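Local coordinates for PaaX domain-containing protein, C-domain protein (Mycobacterium tuberculosis, PDB 3KFW) that is of unknown function but probably acts as a PaaX-like DNA-binding transcriptional regulator, at residues H112-G116 with L129-E134; W159-W164 with H194-P199; M191-L195 with L215-Y219. All coordinates share one frame. Residues are numbered along the deposited sequence.

Together the three contacts illustrate how a multidomain protein ties its parts together through a few bridging side chains. Contact 1 closes before contact 2 opens, whereas contacts 2 and 3 overlap along the chain on helix 181-195. Contact 1 lies in the central Cas2-like region, where two loops pack side chains onto a four-stranded antiparallel sheet, chiefly its inner strand 88-93. Contacts 2 and 3 belong to the helical part, have centres about 11 Å apart, share His194 and Leu195, and are tied by the Asp198-Arg216 salt bridge. The centre of contact 1 is about 15 Å from that of contact 2 and about 20 Å from that of contact 3. Arg114 reaches the backbone of Leu196, so the loop beside the sheet is linked to the helical part.

Contact 1: residues H112-G116 with L129-E134; sequences HKRFG and LDLDLE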
loop_
_atom_site.group_PDB
_atom_site.type_symbol
_atom_site.label_atom_id
_atom_site.label_comp_id
_atom_site.label_asym_id
_atom_site.label_seq_id
_atom_site.Cartn_x
_atom_site.Cartn_y
_atom_site.Cartn_z
ATOM N N HIS A 112 -4.592 -14.907 -13.718
ATOM C CA HIS A 112 -5.446 -15.837 -14.447
ATOM C C HIS A 112 -6.643 -15.188 -15.159
ATOM O O HIS A 112 -7.038 -15.618 -16.232
ATOM C CB HIS A 112 -5.932 -16.970 -13.510
ATOM C CG HIS A 112 -6.778 -18.006 -14.198
ATOM N ND1 HIS A 112 -6.237 -19.090 -14.867
ATOM C CD2 HIS A 112 -8.127 -18.139 -14.304
ATOM C CE1 HIS A 112 -7.213 -19.844 -15.354
ATOM N NE2 HIS A 112 -8.369 -19.286 -15.031
ATOM N N LYS A 113 -7.256 -14.202 -14.533
ATOM C CA LYS A 113 -8.355 -13.467 -15.166
ATOM C C LYS A 113 -7.844 -12.265 -15.978
ATOM O O LYS A 113 -8.626 -11.424 -16.399
ATOM C CB LYS A 113 -9.282 -12.958 -14.083
ATOM C CG LYS A 113 -9.976 -14.049 -13.359
ATOM C CD LYS A 113 -10.842 -13.450 -12.278
ATOM C CE LYS A 113 -11.493 -14.588 -11.451
ATOM N NZ LYS A 113 -12.758 -14.978 -12.087
ATOM N N ARG A 114 -6.510 -12.155 -16.107
ATOM C CA ARG A 114 -5.835 -11.219 -17.002
ATOM C C ARG A 114 -6.092 -9.768 -16.647
ATOM O O ARG A 114 -6.361 -8.937 -17.513
ATOM C CB ARG A 114 -6.138 -11.579 -18.462
ATOM C CG ARG A 114 -5.842 -13.065 -18.646
ATOM C CD ARG A 114 -6.240 -13.597 -19.967
ATOM N NE ARG A 114 -5.478 -14.815 -20.179
ATOM C CZ ARG A 114 -5.998 -15.901 -20.703
ATOM N NH1 ARG A 114 -7.285 -15.894 -21.046
ATOM N NH2 ARG A 114 -5.253 -16.996 -20.850
ATOM N N PHE A 115 -6.020 -9.504 -15.337
ATOM C CA PHE A 115 -5.951 -8.159 -14.779
ATOM C C PHE A 115 -4.493 -7.744 -14.637
ATOM O O PHE A 115 -3.644 -8.593 -14.415
ATOM C CB PHE A 115 -6.671 -8.105 -13.425
ATOM C CG PHE A 115 -8.177 -8.054 -13.558
ATOM C CD1 PHE A 115 -8.910 -9.209 -13.842
ATOM C CD2 PHE A 115 -8.856 -6.872 -13.395
ATOM C CE1 PHE A 115 -10.278 -9.166 -13.980
ATOM C CE2 PHE A 115 -10.236 -6.830 -13.529
ATOM C CZ PHE A 115 -10.938 -7.966 -13.840
ATOM N N GLY A 116 -4.210 -6.454 -14.836
ATOM C CA GLY A 116 -2.880 -5.902 -14.577
ATOM C C GLY A 116 -2.907 -5.042 -13.316
ATOM O O GLY A 116 -3.906 -4.422 -12.961
ATOM N N LEU A 129 -13.501 -8.850 -21.812
ATOM C CA LEU A 129 -13.745 -10.143 -21.161
ATOM C C LEU A 129 -14.868 -10.003 -20.132
ATOM O O LEU A 129 -14.920 -8.987 -19.421
ATOM C CB LEU A 129 -12.493 -10.627 -20.406
ATOM C CG LEU A 129 -11.216 -11.001 -21.158
ATOM C CD1 LEU A 129 -10.190 -11.579 -20.190
ATOM C CD2 LEU A 129 -11.540 -11.987 -22.322
ATOM N N ASP A 130 -15.737 -11.025 -20.066
ATOM C CA ASP A 130 -16.847 -11.170 -19.097
ATOM C C ASP A 130 -16.392 -11.561 -17.673
ATOM O O ASP A 130 -16.525 -12.749 -17.275
ATOM C CB ASP A 130 -17.782 -12.301 -19.566
ATOM C CG ASP A 130 -18.948 -11.825 -20.425
ATOM O OD1 ASP A 130 -19.468 -12.662 -21.196
ATOM O OD2 ASP A 130 -19.364 -10.646 -20.323
ATOM N N LEU A 131 -15.901 -10.595 -16.896
ATOM C CA LEU A 131 -15.524 -10.841 -15.496
ATOM C C LEU A 131 -16.609 -11.567 -14.691
ATOM O O LEU A 131 -17.726 -11.077 -14.530
ATOM C CB LEU A 131 -15.180 -9.530 -14.771
ATOM C CG LEU A 131 -15.138 -9.526 -13.228
ATOM C CD1 LEU A 131 -13.774 -9.931 -12.672
ATOM C CD2 LEU A 131 -15.593 -8.180 -12.667
ATOM N N ASP A 132 -16.282 -12.739 -14.184
ATOM C CA ASP A 132 -17.105 -13.281 -13.149
ATOM C C ASP A 132 -16.213 -13.406 -11.934
ATOM O O ASP A 132 -15.134 -13.998 -12.011
ATOM C CB ASP A 132 -17.703 -14.620 -13.559
ATOM C CG ASP A 132 -19.085 -14.839 -12.961
ATOM O OD1 ASP A 132 -19.239 -14.659 -11.730
ATOM O OD2 ASP A 132 -20.025 -15.183 -13.720
ATOM N N LEU A 133 -16.640 -12.820 -10.821
ATOM C CA LEU A 133 -15.861 -12.902 -9.594
ATOM C C LEU A 133 -15.943 -14.297 -8.970
ATOM O O LEU A 133 -17.038 -14.782 -8.719
ATOM C CB LEU A 133 -16.304 -11.810 -8.621
ATOM C CG LEU A 133 -15.455 -10.549 -8.802
ATOM C CD1 LEU A 133 -16.155 -9.270 -8.256
ATOM C CD2 LEU A 133 -14.075 -10.800 -8.182
ATOM N N GLU A 134 -14.789 -14.925 -8.717
ATOM C CA GLU A 134 -14.723 -16.357 -8.359
ATOM C C GLU A 134 -15.270 -16.727 -6.953
ATOM O O GLU A 134 -14.584 -17.345 -6.131
ATOM C CB GLU A 134 -13.329 -16.979 -8.690
ATOM C CG GLU A 134 -12.135 -16.614 -7.764
ATOM C CD GLU A 134 -11.516 -17.824 -7.027
ATOM O OE1 GLU A 134 -12.185 -18.424 -6.145
ATOM O OE2 GLU A 134 -10.339 -18.161 -7.324
#
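A single lysine amine carries the polar part of this meeting of two loops: Lys113 NZ donates to the backbone oxygen Asp132 O at 2.6 Å, although a carboxylate belongs to the same acceptor residue. The CA-to-CB bond of Asp132 points away from 112-116, and the main chain, not the acid, receives the bond. Lys113 reaches it with chi2 and chi3 both t, and Lys113 NZ also lies 4.0 Å from Glu134 CB. No backbone hydrogen bond joins the segments; even their nearest CA atoms, those of Lys113 and Leu131, are 7.6 Å apart.

The turn that positions this lysine is a Schellman motif ending helix 100-112. Arg114, at phi/psi 64/44, is its C-prime residue, with Phe115 N bonded to Met110 O and Arg114 N to His111 O. The order of the strands is consistent with the ferredoxin-like fold of Cas2 proteins; helix 100-112 forms the crossover from strand 88-93 to strand 116-119, while 129-134 is part of the irregular link between the last two strands, 122-126 and 141-147, with Asp130 at the centre of an inverse gamma turn.

Next to the lysine bond the contact becomes apolar. Phe115 CZ meets Leu131 CD1 at 3.6 Å, and both side chains also rest on His89 of strand 88-93, which brings the loops against the sheet. Leu129 CD1 approaches the turn itself, 4.1 Å from Lys113 O and 4.4 Å from Arg114 CB. The guanidinium of Arg114 is engaged elsewhere, donating to Ala76 O and Leu196 O.

Contact 2: residues W159-W164 with H194-P199; sequences WDLSGW and HLLTDP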
loop_
_atom_site.group_PDB
_atom_site.type_symbol
_atom_site.label_atom_id
_atom_site.label_comp_id
_atom_site.label_asym_id
_atom_site.label_seq_id
_atom_site.Cartn_x
_atom_site.Cartn_y
_atom_site.Cartn_z
ATOM N N TRP A 159 0.540 -3.607 -18.327
ATOM C CA TRP A 159 1.358 -4.751 -18.806
ATOM C C TRP A 159 2.633 -4.285 -19.548
ATOM O O TRP A 159 2.664 -3.169 -20.114
ATOM C CB TRP A 159 0.540 -5.574 -19.769
ATOM C CG TRP A 159 -0.710 -6.106 -19.177
ATOM C CD1 TRP A 159 -0.862 -7.278 -18.425
ATOM C CD2 TRP A 159 -2.015 -5.532 -19.299
ATOM N NE1 TRP A 159 -2.196 -7.435 -18.082
ATOM C CE2 TRP A 159 -2.925 -6.395 -18.594
ATOM C CE3 TRP A 159 -2.519 -4.411 -19.962
ATOM C CZ2 TRP A 159 -4.297 -6.130 -18.512
ATOM C CZ3 TRP A 159 -3.902 -4.149 -19.891
ATOM C CH2 TRP A 159 -4.765 -5.005 -19.155
ATOM N N ASP A 160 3.654 -5.140 -19.543
ATOM C CA ASP A 160 4.850 -4.931 -20.289
ATOM C C ASP A 160 4.530 -5.317 -21.732
ATOM O O ASP A 160 4.777 -6.424 -22.148
ATOM C CB ASP A 160 5.976 -5.817 -19.726
ATOM C CG ASP A 160 7.315 -5.672 -20.510
ATOM O OD1 ASP A 160 7.418 -4.833 -21.422
ATOM O OD2 ASP A 160 8.270 -6.424 -20.237
ATOM N N LEU A 161 3.971 -4.410 -22.507
ATOM C CA LEU A 161 3.549 -4.751 -23.839
ATOM C C LEU A 161 4.668 -4.962 -24.827
ATOM O O LEU A 161 4.557 -5.844 -25.682
ATOM C CB LEU A 161 2.660 -3.673 -24.394
ATOM C CG LEU A 161 1.374 -3.463 -23.644
ATOM C CD1 LEU A 161 0.683 -2.225 -24.234
ATOM C CD2 LEU A 161 0.486 -4.700 -23.702
ATOM N N SER A 162 5.699 -4.103 -24.798
ATOM C CA SER A 162 6.830 -4.295 -25.728
ATOM C C SER A 162 7.574 -5.610 -25.406
ATOM O O SER A 162 8.006 -6.301 -26.314
ATOM C CB SER A 162 7.779 -3.131 -25.686
ATOM O OG SER A 162 8.286 -3.022 -24.360
ATOM N N GLY A 163 7.691 -5.971 -24.125
ATOM C CA GLY A 163 8.388 -7.211 -23.727
ATOM C C GLY A 163 7.633 -8.464 -24.109
ATOM O O GLY A 163 8.241 -9.523 -24.341
ATOM N N TRP A 164 6.308 -8.368 -24.156
ATOM C CA TRP A 164 5.501 -9.533 -24.452
ATOM C C TRP A 164 5.475 -9.765 -25.958
ATOM O O TRP A 164 5.408 -10.904 -26.397
ATOM C CB TRP A 164 4.076 -9.322 -23.988
ATOM C CG TRP A 164 3.194 -10.577 -23.997
ATOM C CD1 TRP A 164 2.878 -11.401 -22.899
ATOM C CD2 TRP A 164 2.448 -11.102 -25.122
ATOM N NE1 TRP A 164 2.016 -12.421 -23.324
ATOM C CE2 TRP A 164 1.744 -12.256 -24.670
ATOM C CE3 TRP A 164 2.343 -10.736 -26.466
ATOM C CZ2 TRP A 164 0.942 -13.005 -25.510
ATOM C CZ3 TRP A 164 1.527 -11.504 -27.321
ATOM C CH2 TRP A 164 0.838 -12.624 -26.832
ATOM N N HIS A 194 2.927 -18.826 -23.350
ATOM C CA HIS A 194 2.942 -17.428 -23.609
ATOM C C HIS A 194 1.529 -16.843 -23.811
ATOM O O HIS A 194 1.225 -15.765 -23.282
ATOM C CB HIS A 194 3.853 -17.106 -24.782
ATOM C CG HIS A 194 4.274 -15.679 -24.822
ATOM N ND1 HIS A 194 4.755 -15.020 -23.711
ATOM C CD2 HIS A 194 4.286 -14.778 -25.829
ATOM C CE1 HIS A 194 5.081 -13.782 -24.040
ATOM N NE2 HIS A 194 4.810 -13.613 -25.322
ATOM N N LEU A 195 0.679 -17.517 -24.554
ATOM C CA LEU A 195 -0.698 -17.035 -24.710
ATOM C C LEU A 195 -1.489 -16.938 -23.389
ATOM O O LEU A 195 -2.348 -16.051 -23.229
ATOM C CB LEU A 195 -1.447 -17.888 -25.716
ATOM C CG LEU A 195 -0.844 -17.793 -27.122
ATOM C CD1 LEU A 195 -1.275 -18.941 -28.028
ATOM C CD2 LEU A 195 -1.181 -16.453 -27.759
ATOM N N LEU A 196 -1.170 -17.826 -22.443
ATOM C CA LEU A 196 -1.854 -17.909 -21.160
ATOM C C LEU A 196 -1.798 -16.579 -20.459
ATOM O O LEU A 196 -2.714 -16.262 -19.670
ATOM C CB LEU A 196 -1.226 -18.984 -20.257
ATOM C CG LEU A 196 -1.673 -20.456 -20.436
ATOM C CD1 LEU A 196 -0.982 -21.297 -19.358
ATOM C CD2 LEU A 196 -3.179 -20.638 -20.360
ATOM N N THR A 197 -0.719 -15.831 -20.744
ATOM C CA THR A 197 -0.485 -14.518 -20.172
ATOM C C THR A 197 -0.952 -13.386 -21.071
ATOM O O THR A 197 -0.709 -12.226 -20.745
ATOM C CB THR A 197 1.031 -14.242 -19.816
ATOM O OG1 THR A 197 1.754 -13.911 -20.987
ATOM C CG2 THR A 197 1.726 -15.441 -19.079
ATOM N N ASP A 198 -1.591 -13.713 -22.212
ATOM C CA ASP A 198 -2.018 -12.703 -23.162
ATOM C C ASP A 198 -2.988 -11.724 -22.485
ATOM O O ASP A 198 -3.998 -12.159 -21.884
ATOM C CB ASP A 198 -2.712 -13.365 -24.338
ATOM C CG ASP A 198 -3.007 -12.376 -25.511
ATOM O OD1 ASP A 198 -3.133 -11.126 -25.351
ATOM O OD2 ASP A 198 -3.110 -12.881 -26.634
ATOM N N PRO A 199 -2.700 -10.404 -22.583
ATOM C CA PRO A 199 -3.645 -9.504 -21.943
ATOM C C PRO A 199 -4.962 -9.344 -22.683
ATOM O O PRO A 199 -5.855 -8.694 -22.159
ATOM C CB PRO A 199 -2.875 -8.188 -21.828
ATOM C CG PRO A 199 -1.800 -8.290 -22.811
ATOM C CD PRO A 199 -1.435 -9.720 -22.882
#
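The indole nitrogen of Trp164 is satisfied by Thr197: Trp164 NE1 donates to Thr197 OG1 at 2.8 Å, and a weak second bond runs from Trp164 NE1 to His194 O at 3.4 Å. The threonine hydroxyl in turn donates to the same carbonyl, Thr197 OG1 to His194 O at 3.0 Å, and that carbonyl also accepts from Thr197 N at 3.2 Å. In return, His194 NE2 donates to Trp164 O at 3.0 Å with an angle of 165°.

Alongside these bonds the rings form a face-to-face stack, the imidazole of His194 and the five-membered ring of Trp164 having centroids 3.8 Å apart and planes at 18°. Pro199 CD lies over the opposite indole face, 4.4 Å from Trp164 NE1. Trp164, stacked also with Trp210 and touching Leu215, sits where helices 161-177, 181-195 and 212-234 meet; 194-199 belongs to the PaaX-like C-terminal region. Asp160 is the N-cap of helix 161-177, its OD1 accepting from Gly163 N at 2.9 Å, while a type I turn from Leu195 to Asp198 continues from helix 181-195 and is closed by Asp198 N to Leu195 O at 2.7 Å.

The acids have further partners. Asp160 OD2 forms a salt bridge with Arg101 of the second subunit, and Asp198 uses OD2 for Arg216 and OD1 for Met200 N. Farther along, a CH-pi contact places Pro199 CB 3.7 Å from the centroid of the Trp159 five-membered ring, only 10° off its normal.

Contact 3: residues M191-L195 with L215-Y219; sequences MVRHL and LRAAY
Both segments are alpha-helix, 191-195 near the end of helix 181-195 (Leu195 N to Met191 O, 2.8 Å) and 215-219 near the start of helix 212-234 (Tyr219 N to Leu215 O, 3.0 Å). Their N-to-C directions differ by 145°, with a signed crossing angle of -145° and axes 10.3 Å apart at closest approach. The nearest CA atoms, 6.6 Å apart, belong to Met191, a selenomethionine, and Leu215.

Leu215 (chi1 m, chi2 t) points toward the other helix and meets three side chains: its CD2 lies 3.6 Å from Met191 CG, its CD1 3.9 Å from the edge of the imidazole at His194 CD2, and its CB 4.0 Å from Leu195 CD2. Arg216 starts away from the partner, but its guanidinium returns so that Leu195 CD2 lies over one face, 4.0 Å from Arg216 NH2; the charge itself is paired with Asp198. Ala218 CB is 3.7 Å from Met191 SE (Met191 chi1 m, chi2 and chi3 t). Tyr219, with chi1 t, sets CE2 3.5 Å from Val192 CG2. No hydrogen bond crosses this antiparallel helix-helix packing, which joins helices 181-195 and 212-234 in the PaaX-like C-terminal region, with helix 64-77 adding Met77.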
loop_
_atom_site.group_PDB
_atom_site.type_symbol
_atom_site.label_atom_id
_atom_site.label_comp_id
_atom_site.label_asym_id
_atom_site.label_seq_id
_atom_site.Cartn_x
_atom_site.Cartn_y
_atom_site.Cartn_z
HETATM N N MSE A 191 4.545 -21.559 -26.626
HETATM C CA MSE A 191 3.585 -20.601 -27.168
HETATM C C MSE A 191 2.292 -20.640 -26.403
HETATM O O MSE A 191 1.640 -19.604 -26.233
HETATM C CB MSE A 191 3.273 -20.888 -28.634
HETATM C CG MSE A 191 4.270 -20.299 -29.599
HETATM SE SE MSE A 191 3.885 -20.896 -31.439
HETATM C CE MSE A 191 5.219 -19.709 -32.177
ATOM N N VAL A 192 1.897 -21.839 -25.989
ATOM C CA VAL A 192 0.723 -21.995 -25.185
ATOM C C VAL A 192 0.966 -21.272 -23.885
ATOM O O VAL A 192 0.087 -20.535 -23.448
ATOM C CB VAL A 192 0.347 -23.476 -24.947
ATOM C CG1 VAL A 192 -0.623 -23.636 -23.761
ATOM C CG2 VAL A 192 -0.285 -24.018 -26.180
ATOM N N ARG A 193 2.132 -21.480 -23.265
ATOM C CA ARG A 193 2.468 -20.784 -21.988
ATOM C C ARG A 193 2.518 -19.265 -22.174
ATOM O O ARG A 193 2.169 -18.514 -21.285
ATOM C CB ARG A 193 3.776 -21.302 -21.354
ATOM C CG ARG A 193 3.596 -22.690 -20.722
ATOM C CD ARG A 193 4.860 -23.170 -19.999
ATOM N NE ARG A 193 5.741 -23.976 -20.868
ATOM C CZ ARG A 193 6.897 -23.536 -21.378
ATOM N NH1 ARG A 193 7.302 -22.303 -21.100
ATOM N NH2 ARG A 193 7.641 -24.334 -22.158
ATOM N N HIS A 194 2.927 -18.826 -23.350
ATOM C CA HIS A 194 2.942 -17.428 -23.609
ATOM C C HIS A 194 1.529 -16.843 -23.811
ATOM O O HIS A 194 1.225 -15.765 -23.282
ATOM C CB HIS A 194 3.853 -17.106 -24.782
ATOM C CG HIS A 194 4.274 -15.679 -24.822
ATOM N ND1 HIS A 194 4.755 -15.020 -23.711
ATOM C CD2 HIS A 194 4.286 -14.778 -25.829
ATOM C CE1 HIS A 194 5.081 -13.782 -24.040
ATOM N NE2 HIS A 194 4.810 -13.613 -25.322
ATOM N N LEU A 195 0.679 -17.517 -24.554
ATOM C CA LEU A 195 -0.698 -17.035 -24.710
ATOM C C LEU A 195 -1.489 -16.938 -23.389
ATOM O O LEU A 195 -2.348 -16.051 -23.229
ATOM C CB LEU A 195 -1.447 -17.888 -25.716
ATOM C CG LEU A 195 -0.844 -17.793 -27.122
ATOM C CD1 LEU A 195 -1.275 -18.941 -28.028
ATOM C CD2 LEU A 195 -1.181 -16.453 -27.759
ATOM N N LEU A 215 0.848 -15.988 -33.143
ATOM C CA LEU A 215 1.099 -17.081 -32.179
ATOM C C LEU A 215 -0.044 -18.119 -32.168
ATOM O O LEU A 215 0.212 -19.299 -32.196
ATOM C CB LEU A 215 1.413 -16.540 -30.783
ATOM C CG LEU A 215 2.759 -15.816 -30.519
ATOM C CD1 LEU A 215 2.664 -14.883 -29.323
ATOM C CD2 LEU A 215 3.916 -16.775 -30.319
ATOM N N ARG A 216 -1.301 -17.676 -32.187
ATOM C CA ARG A 216 -2.453 -18.568 -32.368
ATOM C C ARG A 216 -2.430 -19.399 -33.668
ATOM O O ARG A 216 -2.690 -20.624 -33.602
ATOM C CB ARG A 216 -3.780 -17.794 -32.252
ATOM C CG ARG A 216 -4.092 -17.439 -30.849
ATOM C CD ARG A 216 -5.247 -16.474 -30.687
ATOM N NE ARG A 216 -5.257 -16.121 -29.271
ATOM C CZ ARG A 216 -4.782 -14.970 -28.777
ATOM N NH1 ARG A 216 -4.335 -14.042 -29.625
ATOM N NH2 ARG A 216 -4.776 -14.750 -27.447
ATOM N N ALA A 217 -2.147 -18.775 -34.819
ATOM C CA ALA A 217 -2.024 -19.496 -36.118
ATOM C C ALA A 217 -0.952 -20.608 -36.096
ATOM O O ALA A 217 -1.189 -21.726 -36.594
ATOM C CB ALA A 217 -1.788 -18.537 -37.292
ATOM N N ALA A 218 0.190 -20.312 -35.475
ATOM C CA ALA A 218 1.298 -21.238 -35.405
ATOM C C ALA A 218 0.942 -22.387 -34.483
ATOM O O ALA A 218 1.299 -23.540 -34.759
ATOM C CB ALA A 218 2.523 -20.538 -34.903
ATOM N N TYR A 219 0.242 -22.090 -33.388
ATOM C CA TYR A 219 -0.216 -23.158 -32.504
ATOM C C TYR A 219 -1.258 -23.995 -33.207
ATOM O O TYR A 219 -1.178 -25.225 -33.149
ATOM C CB TYR A 219 -0.757 -22.656 -31.152
ATOM C CG TYR A 219 -1.389 -23.783 -30.368
ATOM C CD1 TYR A 219 -2.773 -23.950 -30.333
ATOM C CD2 TYR A 219 -0.597 -24.729 -29.700
ATOM C CE1 TYR A 219 -3.361 -25.028 -29.642
ATOM C CE2 TYR A 219 -1.168 -25.795 -29.008
ATOM C CZ TYR A 219 -2.541 -25.940 -28.988
ATOM O OH TYR A 219 -3.092 -26.993 -28.294
#